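Local coordinates for cell division control protein (Pyrococcus abyssi, PDB 6RPP) that probably excises itself from an archaeal MCM helicase precursor and joins the flanking sequences, as a protein-splicing intein with the HINT fold, at residues L115-I121 with D132-I137; T96-F100 with I163-A167. The protein carries 2 engineered substitutions. Residues are numbered along the deposited sequence.

Contact 1 of 2, residues L115-I121 with D132-I137; sequences LEEGNKI and DEVAEI
A type II beta turn, Glu116 to Asn119, sits directly beside the opposing strand at the open end of the antiparallel hairpin 120-125/128-140 of the HINT fold. Glu117 and Gly118 are its central residues. Gly118, at phi 99° and psi -20°, takes a conformation in which a CB would jam against the preceding carbonyl, so glycine suits it. Asn119 N hydrogen-bonds to Glu116 O (3.0 Å), and the Asn119 side chain (chi1 m) curls back, OD1 receiving Glu116 N at 2.8 Å. Beyond the turn the chain is extended. Lys120 faces Glu133 as a non-hydrogen-bonded pair (CA-CA 4.1 Å), their aliphatic stems touching, while Glu133 OE1 forms a salt bridge with Arg86. Ile121 and Asp132 are a hydrogen-bonded pair, Ile121 N to Asp132 O 3.0 Å and Asp132 N to Ile121 O 2.9 Å; Thr85 and Gly87 hold the Asp132 carboxylate. Val134 N reaches Asn119 O (2.7 Å) and Val134 O accepts Gly118 N (2.8 Å). Val134 (t) packs CG2 on Leu115 CD1 (4.1 Å; Leu115 m,t) and Ile121 CG2 (4.0 Å; Ile121 chi1 p), a buried site suited to branched aliphatics. Ala135 and Glu136 form a classic bulge opposite Lys84. Past it, Ile137 CD1 meets Leu115 CB (3.8 Å), and a water accepting from Ile137 N (3.0 Å) donates to OE2 of Glu117 (m,t; 2.6 Å).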
ATOM      1  N   LEU A 115       5.543   8.591  11.742  1.00 24.94           N
ATOM      2  CA  LEU A 115       6.824   8.728  11.043  1.00 22.96           C
ATOM      3  C   LEU A 115       7.462  10.077  11.299  1.00 29.72           C
ATOM      4  O   LEU A 115       6.782  11.107  11.421  1.00 30.86           O
ATOM      5  CB  LEU A 115       6.653   8.612   9.539  1.00 24.14           C
ATOM      6  CG  LEU A 115       6.298   7.274   8.916  1.00 21.03           C
ATOM      7  CD1 LEU A 115       6.047   7.544   7.435  1.00 20.64           C
ATOM      8  CD2 LEU A 115       7.444   6.341   9.026  1.00 24.23           C
ATOM      9  N   GLU A 116       8.773  10.055  11.399  1.00 26.67           N
ATOM     10  CA  GLU A 116       9.541  11.273  11.560  0.51 23.46           C
ATOM     11  C   GLU A 116      10.485  11.399  10.377  1.00 24.97           C
ATOM     12  O   GLU A 116      10.905  10.399   9.792  1.00 26.73           O
ATOM     13  CB  GLU A 116      10.332  11.276  12.871  0.51 29.96           C
ATOM     14  CG  GLU A 116       9.479  10.992  14.114  0.51 35.15           C
ATOM     15  CD  GLU A 116       8.756  12.223  14.658  0.51 41.65           C
ATOM     16  OE1 GLU A 116       9.380  13.308  14.747  0.51 45.65           O
ATOM     17  OE2 GLU A 116       7.561  12.094  15.015  0.51 39.92           O
ATOM     18  N   GLU A 117      10.829  12.640  10.042  1.00 24.88           N
ATOM     19  CA  GLU A 117      11.856  12.831   9.033  1.00 23.37           C
ATOM     20  C   GLU A 117      13.134  12.115   9.426  1.00 28.68           C
ATOM     21  O   GLU A 117      13.591  12.215  10.577  1.00 30.53           O
ATOM     22  CB  GLU A 117      12.112  14.321   8.820  1.00 26.52           C
ATOM     23  CG  GLU A 117      10.824  15.011   8.410  1.00 31.17           C
ATOM     24  CD  GLU A 117      10.976  16.503   8.157  1.00 37.18           C
ATOM     25  OE1 GLU A 117      12.124  17.021   8.217  1.00 35.22           O
ATOM     26  OE2 GLU A 117       9.923  17.137   7.887  1.00 35.76           O
ATOM     27  N   GLY A 118      13.711  11.391   8.455  1.00 27.04           N
ATOM     28  CA  GLY A 118      14.898  10.579   8.671  1.00 26.50           C
ATOM     29  C   GLY A 118      14.616   9.101   8.875  1.00 29.93           C
ATOM     30  O   GLY A 118      15.537   8.283   8.723  1.00 28.61           O
ATOM     31  N   ASN A 119      13.386   8.742   9.252  1.00 28.08           N
ATOM     32  CA  ASN A 119      13.035   7.330   9.378  1.00 23.86           C
ATOM     33  C   ASN A 119      13.229   6.670   8.017  1.00 25.83           C
ATOM     34  O   ASN A 119      12.722   7.159   6.998  1.00 26.57           O
ATOM     35  CB  ASN A 119      11.580   7.139   9.819  1.00 22.64           C
ATOM     36  CG  ASN A 119      11.289   7.525  11.277  1.00 23.52           C
ATOM     37  OD1 ASN A 119      10.091   7.600  11.601  1.00 27.48           O
ATOM     38  ND2 ASN A 119      12.295   7.725  12.137  1.00 29.86           N
ATOM     39  N   LYS A 120      13.958   5.563   7.980  1.00 24.76           N
ATOM     40  CA  LYS A 120      14.185   4.869   6.699  1.00 22.02           C
ATOM     41  C   LYS A 120      13.094   3.832   6.398  1.00 22.89           C
ATOM     42  O   LYS A 120      12.857   2.910   7.186  1.00 24.63           O
ATOM     43  CB  LYS A 120      15.569   4.203   6.754  1.00 24.81           C
ATOM     44  CG  LYS A 120      16.687   5.224   6.772  1.00 32.13           C
ATOM     45  CD  LYS A 120      18.049   4.524   6.776  1.00 37.79           C
ATOM     46  CE  LYS A 120      19.153   5.520   6.536  1.00 44.29           C
ATOM     47  NZ  LYS A 120      20.500   4.862   6.472  1.00 51.37           N
ATOM     48  N   ILE A 121      12.471   3.939   5.212  1.00 20.30           N
ATOM     49  CA  ILE A 121      11.406   3.024   4.818  1.00 20.12           C
ATOM     50  C   ILE A 121      11.877   2.248   3.597  1.00 17.72           C
ATOM     51  O   ILE A 121      12.815   2.635   2.901  1.00 19.41           O
ATOM     52  CB  ILE A 121      10.040   3.713   4.527  1.00 16.97           C
ATOM     53  CG1 ILE A 121      10.140   4.734   3.397  1.00 17.32           C
ATOM     54  CG2 ILE A 121       9.539   4.389   5.844  1.00 23.32           C
ATOM     55  CD1 ILE A 121       8.788   5.114   2.818  1.00 18.77           C
ATOM     56  N   ASP A 132      15.219   4.159   2.656  1.00 20.09           N
ATOM     57  CA  ASP A 132      15.168   5.518   2.148  1.00 18.63           C
ATOM     58  C   ASP A 132      14.559   6.444   3.205  1.00 21.74           C
ATOM     59  O   ASP A 132      13.411   6.238   3.610  1.00 23.00           O
ATOM     60  CB  ASP A 132      14.337   5.505   0.844  1.00 20.02           C
ATOM     61  CG  ASP A 132      14.275   6.831   0.147  1.00 23.32           C
ATOM     62  OD1 ASP A 132      14.911   7.809   0.582  1.00 24.07           O
ATOM     63  OD2 ASP A 132      13.522   6.858  -0.880  1.00 24.14           O
ATOM     64  N   GLU A 133      15.320   7.450   3.644  1.00 23.27           N
ATOM     65  CA  GLU A 133      14.833   8.379   4.675  1.00 24.44           C
ATOM     66  C   GLU A 133      13.561   9.092   4.257  1.00 22.96           C
ATOM     67  O   GLU A 133      13.482   9.698   3.173  1.00 22.36           O
ATOM     68  CB  GLU A 133      15.896   9.431   4.994  1.00 24.98           C
ATOM     69  CG  GLU A 133      17.133   8.794   5.609  1.00 35.07           C
ATOM     70  CD  GLU A 133      18.188   9.801   6.015  1.00 53.37           C
ATOM     71  OE1 GLU A 133      17.884  11.008   6.040  1.00 52.76           O
ATOM     72  OE2 GLU A 133      19.324   9.374   6.315  1.00 58.87           O
ATOM     73  N   VAL A 134      12.579   9.100   5.160  1.00 20.80           N
ATOM     74  CA  VAL A 134      11.466  10.024   4.956  1.00 20.89           C
ATOM     75  C   VAL A 134      11.991  11.469   4.963  1.00 23.70           C
ATOM     76  O   VAL A 134      12.817  11.863   5.815  1.00 27.93           O
ATOM     77  CB  VAL A 134      10.400   9.797   6.047  1.00 24.28           C
ATOM     78  CG1 VAL A 134       9.298  10.874   5.979  1.00 25.58           C
ATOM     79  CG2 VAL A 134       9.815   8.402   5.940  1.00 22.95           C
ATOM     80  N   ALA A 135      11.502  12.284   4.018  1.00 21.28           N
ATOM     81  CA  ALA A 135      11.828  13.691   3.845  1.00 22.69           C
ATOM     82  C   ALA A 135      10.812  14.597   4.525  1.00 23.22           C
ATOM     83  O   ALA A 135      11.199  15.530   5.233  1.00 28.27           O
ATOM     84  CB  ALA A 135      11.935  14.048   2.342  1.00 24.82           C
ATOM     85  N   GLU A 136       9.526  14.330   4.340  1.00 21.99           N
ATOM     86  CA  GLU A 136       8.454  15.137   4.882  1.00 21.93           C
ATOM     87  C   GLU A 136       7.198  14.286   4.915  1.00 19.54           C
ATOM     88  O   GLU A 136       6.984  13.413   4.045  1.00 24.10           O
ATOM     89  CB  GLU A 136       8.174  16.411   4.048  1.00 36.71           C
ATOM     90  CG  GLU A 136       9.280  17.415   3.847  1.00 59.55           C
ATOM     91  CD  GLU A 136       9.960  17.255   2.491  1.00 63.13           C
ATOM     92  OE1 GLU A 136       9.282  16.814   1.528  1.00 59.74           O
ATOM     93  OE2 GLU A 136      11.167  17.564   2.390  1.00 65.99           O
ATOM     94  N   ILE A 137       6.348  14.572   5.888  1.00 20.97           N
ATOM     95  CA  ILE A 137       5.006  14.013   5.953  1.00 21.33           C
ATOM     96  C   ILE A 137       4.052  15.185   6.037  1.00 24.20           C
ATOM     97  O   ILE A 137       4.217  16.044   6.915  1.00 28.84           O
ATOM     98  CB  ILE A 137       4.789  13.101   7.173  1.00 26.48           C
ATOM     99  CG1 ILE A 137       5.858  12.000   7.225  1.00 25.96           C
ATOM    100  CG2 ILE A 137       3.329  12.544   7.169  1.00 26.05           C
ATOM    101  CD1 ILE A 137       6.870  12.248   8.353  1.00 37.90           C
TER
HETATM  102  O   HOH W   1       7.485  16.198   8.101  1.00 29.32           O
HETATM  103  O   HOH W   2      18.180   8.358   9.366  1.00 38.00           O

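Contact 2 of 2, residues T96-F100 with I163-A167. Engineered in segment 163-167: Ala167 (natural residue Asn).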
ATOM      1  N   THR A  96      -3.130   5.906   9.854  1.00 21.20           N
ATOM      2  CA  THR A  96      -2.682   4.708  10.567  1.00 20.53           C
ATOM      3  C   THR A  96      -2.046   3.669   9.665  1.00 20.48           C
ATOM      4  O   THR A  96      -1.649   2.622  10.178  1.00 23.83           O
ATOM      5  CB  THR A  96      -3.839   4.038  11.348  1.00 25.88           C
ATOM      6  OG1 THR A  96      -4.893   3.617  10.462  1.00 27.59           O
ATOM      7  CG2 THR A  96      -4.407   4.989  12.364  1.00 26.89           C
ATOM      8  N   HIS A  97      -1.880   3.956   8.374  1.00 21.12           N
ATOM      9  CA  HIS A  97      -1.236   3.001   7.486  1.00 19.31           C
ATOM     10  C   HIS A  97       0.200   2.768   7.935  1.00 23.83           C
ATOM     11  O   HIS A  97       0.961   3.745   8.062  1.00 22.17           O
ATOM     12  CB  HIS A  97      -1.264   3.570   6.074  1.00 16.83           C
ATOM     13  CG  HIS A  97      -0.594   2.706   5.066  1.00 21.41           C
ATOM     14  ND1 HIS A  97      -1.255   1.708   4.392  1.00 25.45           N
ATOM     15  CD2 HIS A  97       0.678   2.714   4.602  1.00 27.53           C
ATOM     16  CE1 HIS A  97      -0.398   1.068   3.617  1.00 23.59           C
ATOM     17  NE2 HIS A  97       0.769   1.693   3.679  1.00 26.24           N
ATOM     18  N   PRO A  98       0.633   1.515   8.135  1.00 20.60           N
ATOM     19  CA  PRO A  98       1.988   1.285   8.639  1.00 24.18           C
ATOM     20  C   PRO A  98       3.007   1.147   7.521  1.00 25.20           C
ATOM     21  O   PRO A  98       2.713   0.673   6.428  1.00 25.31           O
ATOM     22  CB  PRO A  98       1.857  -0.024   9.428  1.00 26.00           C
ATOM     23  CG  PRO A  98       0.746  -0.737   8.776  1.00 25.47           C
ATOM     24  CD  PRO A  98      -0.211   0.312   8.238  1.00 20.14           C
ATOM     25  N   PHE A  99       4.244   1.546   7.850  1.00 23.05           N
ATOM     26  CA  PHE A  99       5.413   1.416   7.006  1.00 22.84           C
ATOM     27  C   PHE A  99       6.430   0.556   7.727  1.00 21.15           C
ATOM     28  O   PHE A  99       6.493   0.563   8.943  1.00 23.75           O
ATOM     29  CB  PHE A  99       6.055   2.789   6.700  1.00 23.47           C
ATOM     30  CG  PHE A  99       5.268   3.598   5.743  1.00 20.88           C
ATOM     31  CD1 PHE A  99       4.180   4.330   6.205  1.00 23.88           C
ATOM     32  CD2 PHE A  99       5.632   3.711   4.440  1.00 21.05           C
ATOM     33  CE1 PHE A  99       3.413   5.114   5.321  1.00 25.27           C
ATOM     34  CE2 PHE A  99       4.874   4.463   3.534  1.00 25.27           C
ATOM     35  CZ  PHE A  99       3.783   5.192   3.965  1.00 23.42           C
ATOM     36  N   PHE A 100       7.176  -0.233   6.957  1.00 25.59           N
ATOM     37  CA  PHE A 100       8.379  -0.887   7.456  1.00 25.36           C
ATOM     38  C   PHE A 100       9.467   0.154   7.687  1.00 26.22           C
ATOM     39  O   PHE A 100       9.837   0.869   6.747  1.00 28.03           O
ATOM     40  CB  PHE A 100       8.873  -1.908   6.430  1.00 27.62           C
ATOM     41  CG  PHE A 100       7.812  -2.894   6.003  1.00 26.01           C
ATOM     42  CD1 PHE A 100       7.459  -3.947   6.831  1.00 28.30           C
ATOM     43  CD2 PHE A 100       7.165  -2.741   4.794  1.00 32.06           C
ATOM     44  CE1 PHE A 100       6.473  -4.847   6.451  1.00 31.66           C
ATOM     45  CE2 PHE A 100       6.175  -3.621   4.410  1.00 32.98           C
ATOM     46  CZ  PHE A 100       5.835  -4.676   5.213  1.00 29.59           C
ATOM     47  N   ILE A 163       7.562   2.081  -3.392  1.00 15.31           N
ATOM     48  CA  ILE A 163       7.621   1.783  -1.966  1.00 15.00           C
ATOM     49  C   ILE A 163       7.061   0.384  -1.723  1.00 18.02           C
ATOM     50  O   ILE A 163       6.123  -0.010  -2.396  1.00 17.00           O
ATOM     51  CB  ILE A 163       6.791   2.833  -1.193  1.00 16.22           C
ATOM     52  CG1 ILE A 163       7.398   4.241  -1.383  1.00 18.17           C
ATOM     53  CG2 ILE A 163       6.682   2.482   0.303  1.00 19.56           C
ATOM     54  CD1 ILE A 163       6.506   5.364  -0.889  1.00 19.69           C
ATOM     55  N   PHE A 164       7.629  -0.394  -0.785  1.00 17.07           N
ATOM     56  CA  PHE A 164       7.011  -1.671  -0.420  1.00 16.21           C
ATOM     57  C   PHE A 164       5.966  -1.342   0.614  1.00 20.05           C
ATOM     58  O   PHE A 164       6.284  -1.127   1.786  1.00 20.83           O
ATOM     59  CB  PHE A 164       8.095  -2.628   0.067  1.00 17.83           C
ATOM     60  CG  PHE A 164       8.913  -3.125  -1.081  1.00 19.96           C
ATOM     61  CD1 PHE A 164       8.404  -4.053  -1.967  1.00 21.20           C
ATOM     62  CD2 PHE A 164      10.159  -2.585  -1.307  1.00 21.20           C
ATOM     63  CE1 PHE A 164       9.153  -4.508  -3.048  1.00 21.63           C
ATOM     64  CE2 PHE A 164      10.924  -3.013  -2.377  1.00 20.90           C
ATOM     65  CZ  PHE A 164      10.410  -3.980  -3.250  1.00 20.55           C
ATOM     66  N   VAL A 165       4.734  -1.242   0.131  1.00 17.53           N
ATOM     67  CA  VAL A 165       3.579  -0.756   0.881  1.00 18.15           C
ATOM     68  C   VAL A 165       3.035  -1.904   1.710  1.00 19.69           C
ATOM     69  O   VAL A 165       2.806  -3.003   1.170  1.00 18.90           O
ATOM     70  CB  VAL A 165       2.513  -0.244  -0.095  1.00 17.94           C
ATOM     71  CG1 VAL A 165       1.305   0.203   0.647  1.00 21.84           C
ATOM     72  CG2 VAL A 165       3.098   0.909  -0.942  1.00 19.49           C
ATOM     73  N   HIS A 166       2.789  -1.663   3.006  1.00 18.64           N
ATOM     74  CA  HIS A 166       2.236  -2.726   3.837  1.00 20.79           C
ATOM     75  C   HIS A 166       0.793  -2.998   3.432  1.00 21.86           C
ATOM     76  O   HIS A 166       0.054  -2.088   3.009  1.00 24.17           O
ATOM     77  CB  HIS A 166       2.330  -2.365   5.328  1.00 23.02           C
ATOM     78  CG  HIS A 166       1.868  -3.459   6.237  1.00 19.93           C
ATOM     79  ND1 HIS A 166       0.551  -3.562   6.649  1.00 24.45           N
ATOM     80  CD2 HIS A 166       2.516  -4.520   6.778  1.00 23.22           C
ATOM     81  CE1 HIS A 166       0.413  -4.632   7.405  1.00 22.12           C
ATOM     82  NE2 HIS A 166       1.591  -5.222   7.514  1.00 27.75           N
ATOM     83  N   ALA A 167       0.393  -4.270   3.545  1.00 18.44           N
ATOM     84  CA  ALA A 167      -0.877  -4.761   3.048  1.00 19.86           C
ATOM     85  C   ALA A 167      -1.568  -5.633   4.079  1.00 21.56           C
ATOM     86  O   ALA A 167      -0.950  -6.213   4.974  1.00 25.74           O
ATOM     87  CB  ALA A 167      -0.651  -5.634   1.802  1.00 21.39           C
TER
HETATM   88  O   HOH W   3       3.536   0.837   3.981  1.00 24.46           O
HETATM   89  O   HOH W   4       6.051  -0.017   4.031  1.00 33.47           O
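Between strands 98-100 and 163-166, whose axes approach to 6.2 Å at 134°, no direct hydrogen bond forms; water and side chains fill the gap. His97, chi1 t, swings its ring inward, bringing NE2 within 3.4 Å of Val165 CG1 and CE1 within 3.2 Å of His166 O. His97 NE2 shares a water (2.9 Å) with Pro98 O (2.6 Å) and His166 N (2.8 Å). His166, also t, lies between apolar surfaces: its ND1 is 3.5 Å from Pro98 CG, its CD2 3.7 Å from CZ of Phe100 (m). A second water joins Phe100 N (3.1 Å) to Phe164 O (2.5 Å). Phe99's ring edge meets Ile163, CE2 to CG2 4.2 Å. Ala167, an engineered substitution for the natural Asn, points its CB away. His97 and His166 match the block B and penultimate histidines of inteins, and the Thr96 hydroxyl is hydrogen-bonded to that of Ser1, the first residue. Polar groups in a buried, water-bridged, mostly apolar pocket are consistent with a splicing centre where both intein ends meet.

Strands 120-125 and 98-103, adjacent in the same antiparallel sheet, connect the two contacts, whose centres lie 13 Å apart. Contact 1 is peripheral and partly buried, a hairpin end and the turn leading into it, held by direct backbone hydrogen bonds; Lys120 and Glu133 share its outer face, Ile121 and the buried Asp132 the other. Contact 2 is deep in the chain and brings together strands some sixty residues apart that do not pair directly, relying on waters, aromatic rings and histidines. Their apolar sides merge: Leu115 CD1 lies 3.9 Å from Phe99 CD1, and Ile121 CD1 lies 3.8 Å from Phe99 CD2 and 4.2 Å from Ile163 CG2.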